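Local coordinates for putative capsid protein of prophage (Escherichia coli CFT073, PDB 3BQW) that is of unknown function but probably forms the shell of a phage head, as a major capsid protein of the E family, at residues W179-P189 and V213-F223. Sequence-based numbering, arbitrary orientation.
Sequences WSEQDKETHYP and VWRTLRSFKKF
The ring of F220 is wedged into the loop 179-189 between K184 on one face and P189 on the other. CD of K184 makes a CH-pi contact, 3.7 Å from the centroid of the F220 ring and shifted toward the rim, while the pyrrolidine carbons CB and CG of P189 close the opposite face. Crossing at about a right angle, the same phenyl ring turns its edge to the face of W179 in a T-shaped pair, planes at 69°, with F220 CE2 3.8 Å from W179 CG. H187 lies alongside and completes an aromatic cluster; its ND1 is buried there without a polar partner.

Further along, V213 CG1 meets the indole at its edge, CH2 touches L217 CD1, and CB of W179 packs on T216 CG2. All three partners come from helix 211-218, and F220 is the N-cap residue of the next helix, 221-226, so the loop that precedes helix 190-198 is packed against the junction of two consecutive helices. At that junction K221 N donates to K184 O, 3.0 Å away. A water donates to K184 O and H187 O and accepts from K222 N, so it bridges the loop backbone to the first turn of helix 221-226.

On the outer side, K222 runs over the phenol of Y188, its CG 3.9 Å from the ring centroid and almost on the normal; a bend at chi2 (-54°) carries CE on to Y188 OH. E185 and K221 add a weak salt bridge.

Kinks in the K184 chain at chi2 (-49°) and chi4 (-78°) fold NZ back to W179 O, 2.9 Å away. Q182 N reaches that oxygen from the opposite face of its plane, and D192 takes the indole N-H.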
loop_
_atom_site.group_PDB
_atom_site.type_symbol
_atom_site.label_atom_id
_atom_site.label_comp_id
_atom_site.label_asym_id
_atom_site.label_seq_id
_atom_site.Cartn_x
_atom_site.Cartn_y
_atom_site.Cartn_z
ATOM N N TRP A 179 21.494 6.281 18.133
ATOM C CA TRP A 179 22.338 6.977 17.150
ATOM C C TRP A 179 22.572 8.442 17.488
ATOM O O TRP A 179 23.645 8.977 17.224
ATOM C CB TRP A 179 21.738 6.862 15.745
ATOM C CG TRP A 179 22.130 5.631 15.019
ATOM C CD1 TRP A 179 23.068 4.730 15.390
ATOM C CD2 TRP A 179 21.647 5.196 13.742
ATOM N NE1 TRP A 179 23.175 3.732 14.465
ATOM C CE2 TRP A 179 22.324 3.999 13.428
ATOM C CE3 TRP A 179 20.694 5.690 12.843
ATOM C CZ2 TRP A 179 22.085 3.291 12.262
ATOM C CZ3 TRP A 179 20.451 4.980 11.687
ATOM C CH2 TRP A 179 21.129 3.788 11.409
ATOM N N SER A 180 21.568 9.083 18.068
ATOM C CA SER A 180 21.650 10.486 18.422
ATOM C C SER A 180 22.799 10.739 19.425
ATOM O O SER A 180 23.361 11.820 19.463
ATOM C CB SER A 180 20.307 10.944 18.995
ATOM O OG SER A 180 20.037 10.262 20.212
ATOM N N GLU A 181 23.164 9.704 20.180
ATOM C CA GLU A 181 24.169 9.776 21.214
ATOM C C GLU A 181 25.533 9.291 20.751
ATOM O O GLU A 181 26.468 9.238 21.553
ATOM C CB GLU A 181 23.713 8.936 22.425
ATOM C CG GLU A 181 22.505 9.529 23.148
ATOM C CD GLU A 181 22.036 8.700 24.344
ATOM O OE1 GLU A 181 22.627 7.630 24.611
ATOM O OE2 GLU A 181 21.053 9.120 25.007
ATOM N N GLN A 182 25.673 8.925 19.482
ATOM C CA GLN A 182 26.960 8.423 19.016
ATOM C C GLN A 182 27.833 9.533 18.477
ATOM O O GLN A 182 27.351 10.611 18.134
ATOM C CB GLN A 182 26.782 7.313 17.980
ATOM C CG GLN A 182 25.953 6.139 18.465
ATOM C CD GLN A 182 26.405 5.618 19.810
ATOM O OE1 GLN A 182 27.591 5.396 20.020
ATOM N NE2 GLN A 182 25.467 5.453 20.740
ATOM N N ASP A 183 29.131 9.261 18.428
ATOM C CA ASP A 183 30.096 10.194 17.900
ATOM C C ASP A 183 30.043 10.053 16.395
ATOM O O ASP A 183 30.420 9.020 15.839
ATOM C CB ASP A 183 31.510 9.889 18.440
ATOM C CG ASP A 183 32.571 10.850 17.911
ATOM O OD1 ASP A 183 32.286 11.660 17.008
ATOM O OD2 ASP A 183 33.711 10.791 18.402
ATOM N N LYS A 184 29.557 11.107 15.755
ATOM C CA LYS A 184 29.336 11.138 14.322
ATOM C C LYS A 184 30.619 11.057 13.517
ATOM O O LYS A 184 30.600 10.657 12.358
ATOM C CB LYS A 184 28.570 12.413 13.955
ATOM C CG LYS A 184 27.178 12.515 14.598
ATOM C CD LYS A 184 26.368 11.241 14.419
ATOM C CE LYS A 184 24.894 11.455 14.756
ATOM N NZ LYS A 184 24.705 11.474 16.228
ATOM N N GLU A 185 31.740 11.418 14.137
ATOM C CA GLU A 185 33.031 11.285 13.486
ATOM C C GLU A 185 33.598 9.873 13.557
ATOM O O GLU A 185 34.358 9.484 12.682
ATOM C CB GLU A 185 34.019 12.289 14.082
ATOM C CG GLU A 185 33.583 13.712 13.873
ATOM C CD GLU A 185 33.699 14.137 12.421
ATOM O OE1 GLU A 185 34.845 14.204 11.918
ATOM O OE2 GLU A 185 32.660 14.413 11.787
ATOM N N THR A 186 33.240 9.095 14.571
ATOM C CA THR A 186 33.948 7.830 14.820
ATOM C C THR A 186 33.105 6.561 14.813
ATOM O O THR A 186 33.636 5.462 14.664
ATOM C CB THR A 186 34.735 7.886 16.141
ATOM O OG1 THR A 186 33.826 8.018 17.240
ATOM C CG2 THR A 186 35.720 9.065 16.125
ATOM N N HIS A 187 31.800 6.701 14.959
ATOM C CA HIS A 187 30.926 5.538 15.013
ATOM C C HIS A 187 30.669 4.936 13.626
ATOM O O HIS A 187 30.479 5.660 12.643
ATOM C CB HIS A 187 29.618 5.919 15.676
ATOM C CG HIS A 187 28.810 4.743 16.084
ATOM N ND1 HIS A 187 27.603 4.422 15.487
ATOM C CD2 HIS A 187 29.055 3.777 17.000
ATOM C CE1 HIS A 187 27.137 3.314 16.037
ATOM N NE2 HIS A 187 27.999 2.902 16.957
ATOM N N TYR A 188 30.704 3.604 13.560
ATOM C CA TYR A 188 30.380 2.860 12.350
ATOM C C TYR A 188 28.944 2.358 12.439
ATOM O O TYR A 188 28.694 1.319 13.046
ATOM C CB TYR A 188 31.357 1.699 12.166
ATOM C CG TYR A 188 32.767 2.157 11.842
ATOM C CD1 TYR A 188 33.236 2.153 10.532
ATOM C CD2 TYR A 188 33.623 2.613 12.842
ATOM C CE1 TYR A 188 34.518 2.585 10.226
ATOM C CE2 TYR A 188 34.913 3.042 12.545
ATOM C CZ TYR A 188 35.353 3.025 11.235
ATOM O OH TYR A 188 36.627 3.441 10.932
ATOM N N PRO A 189 27.983 3.104 11.849
ATOM C CA PRO A 189 26.581 2.685 11.938
ATOM C C PRO A 189 26.244 1.376 11.222
ATOM O O PRO A 189 25.245 0.758 11.560
ATOM C CB PRO A 189 25.813 3.878 11.332
ATOM C CG PRO A 189 26.765 4.543 10.473
ATOM C CD PRO A 189 28.117 4.368 11.095
ATOM N N VAL A 213 15.510 9.062 9.845
ATOM C CA VAL A 213 16.530 8.014 9.747
ATOM C C VAL A 213 17.621 8.360 8.730
ATOM O O VAL A 213 18.807 8.239 9.022
ATOM C CB VAL A 213 15.957 6.626 9.413
ATOM C CG1 VAL A 213 17.105 5.608 9.302
ATOM C CG2 VAL A 213 14.942 6.189 10.458
ATOM N N TRP A 214 17.226 8.768 7.536
ATOM C CA TRP A 214 18.197 9.106 6.506
ATOM C C TRP A 214 19.082 10.282 6.929
ATOM O O TRP A 214 20.284 10.206 6.796
ATOM C CB TRP A 214 17.502 9.409 5.187
ATOM C CG TRP A 214 18.405 9.928 4.138
ATOM C CD1 TRP A 214 18.315 11.141 3.521
ATOM C CD2 TRP A 214 19.558 9.274 3.574
ATOM N NE1 TRP A 214 19.314 11.268 2.583
ATOM C CE2 TRP A 214 20.094 10.148 2.597
ATOM C CE3 TRP A 214 20.173 8.035 3.784
ATOM C CZ2 TRP A 214 21.215 9.828 1.834
ATOM C CZ3 TRP A 214 21.284 7.706 3.022
ATOM C CH2 TRP A 214 21.805 8.609 2.058
ATOM N N ARG A 215 18.470 11.334 7.471
ATOM C CA ARG A 215 19.198 12.500 8.020
ATOM C C ARG A 215 20.311 12.080 9.008
ATOM O O ARG A 215 21.471 12.507 8.907
ATOM C CB ARG A 215 18.183 13.453 8.695
ATOM C CG ARG A 215 18.726 14.794 9.148
ATOM C CD ARG A 215 17.772 15.547 10.120
ATOM N NE ARG A 215 17.664 14.941 11.460
ATOM C CZ ARG A 215 18.643 14.928 12.381
ATOM N NH1 ARG A 215 19.825 15.496 12.147
ATOM N NH2 ARG A 215 18.451 14.344 13.565
ATOM N N THR A 216 19.941 11.240 9.969
ATOM C CA THR A 216 20.862 10.770 11.000
ATOM C C THR A 216 21.969 9.865 10.445
ATOM O O THR A 216 23.154 10.090 10.698
ATOM C CB THR A 216 20.079 10.002 12.069
ATOM O OG1 THR A 216 19.038 10.842 12.565
ATOM C CG2 THR A 216 21.002 9.547 13.229
ATOM N N LEU A 217 21.571 8.849 9.677
ATOM C CA LEU A 217 22.520 7.949 9.035
ATOM C C LEU A 217 23.560 8.709 8.229
ATOM O O LEU A 217 24.745 8.421 8.301
ATOM C CB LEU A 217 21.787 6.940 8.154
ATOM C CG LEU A 217 22.653 5.857 7.459
ATOM C CD1 LEU A 217 23.576 5.113 8.460
ATOM C CD2 LEU A 217 21.764 4.875 6.712
ATOM N N ARG A 218 23.094 9.706 7.492
ATOM C CA ARG A 218 23.929 10.611 6.686
ATOM C C ARG A 218 24.935 11.413 7.499
ATOM O O ARG A 218 26.023 11.742 7.020
ATOM C CB ARG A 218 22.970 11.597 5.981
ATOM C CG ARG A 218 23.364 12.076 4.639
ATOM C CD ARG A 218 22.201 12.871 4.013
ATOM N NE ARG A 218 21.862 14.054 4.821
ATOM C CZ ARG A 218 20.634 14.552 4.970
ATOM N NH1 ARG A 218 19.601 13.993 4.377
ATOM N NH2 ARG A 218 20.442 15.616 5.732
ATOM N N SER A 219 24.564 11.768 8.726
ATOM C CA SER A 219 25.434 12.581 9.588
ATOM C C SER A 219 26.679 11.844 10.090
ATOM O O SER A 219 27.586 12.470 10.631
ATOM C CB SER A 219 24.652 13.116 10.788
ATOM O OG SER A 219 24.341 12.086 11.711
ATOM N N PHE A 220 26.720 10.527 9.920
ATOM C CA PHE A 220 27.899 9.738 10.282
ATOM C C PHE A 220 28.926 9.755 9.167
ATOM O O PHE A 220 28.702 9.189 8.108
ATOM C CB PHE A 220 27.537 8.280 10.560
ATOM C CG PHE A 220 26.780 8.065 11.835
ATOM C CD1 PHE A 220 27.438 8.062 13.055
ATOM C CD2 PHE A 220 25.415 7.809 11.816
ATOM C CE1 PHE A 220 26.739 7.850 14.238
ATOM C CE2 PHE A 220 24.716 7.591 12.992
ATOM C CZ PHE A 220 25.387 7.624 14.206
ATOM N N LYS A 221 30.071 10.374 9.445
ATOM C CA LYS A 221 31.250 10.341 8.566
ATOM C C LYS A 221 31.571 8.926 8.044
ATOM O O LYS A 221 31.941 8.750 6.884
ATOM C CB LYS A 221 32.456 10.891 9.327
ATOM C CG LYS A 221 33.597 11.417 8.459
ATOM C CD LYS A 221 34.866 11.641 9.307
ATOM C CE LYS A 221 35.869 12.555 8.597
ATOM N NZ LYS A 221 35.501 14.010 8.667
ATOM N N LYS A 222 31.421 7.926 8.912
ATOM C CA LYS A 222 31.751 6.558 8.560
ATOM C C LYS A 222 30.692 5.927 7.670
ATOM O O LYS A 222 30.998 5.006 6.918
ATOM C CB LYS A 222 31.989 5.708 9.817
ATOM C CG LYS A 222 33.101 6.230 10.729
ATOM C CD LYS A 222 34.403 6.422 9.984
ATOM C CE LYS A 222 35.548 6.764 10.936
ATOM N NZ LYS A 222 36.646 7.433 10.181
ATOM N N PHE A 223 29.457 6.415 7.724
ATOM C CA PHE A 223 28.492 6.033 6.704
ATOM C C PHE A 223 28.872 6.641 5.346
ATOM O O PHE A 223 28.856 5.941 4.337
ATOM C CB PHE A 223 27.050 6.410 7.077
ATOM C CG PHE A 223 26.129 6.420 5.905
ATOM C CD1 PHE A 223 25.704 5.229 5.343
ATOM C CD2 PHE A 223 25.747 7.618 5.309
ATOM C CE1 PHE A 223 24.874 5.224 4.228
ATOM C CE2 PHE A 223 24.904 7.624 4.192
ATOM C CZ PHE A 223 24.476 6.427 3.655
HETATM O O HOH W 1 30.788 8.111 11.773
#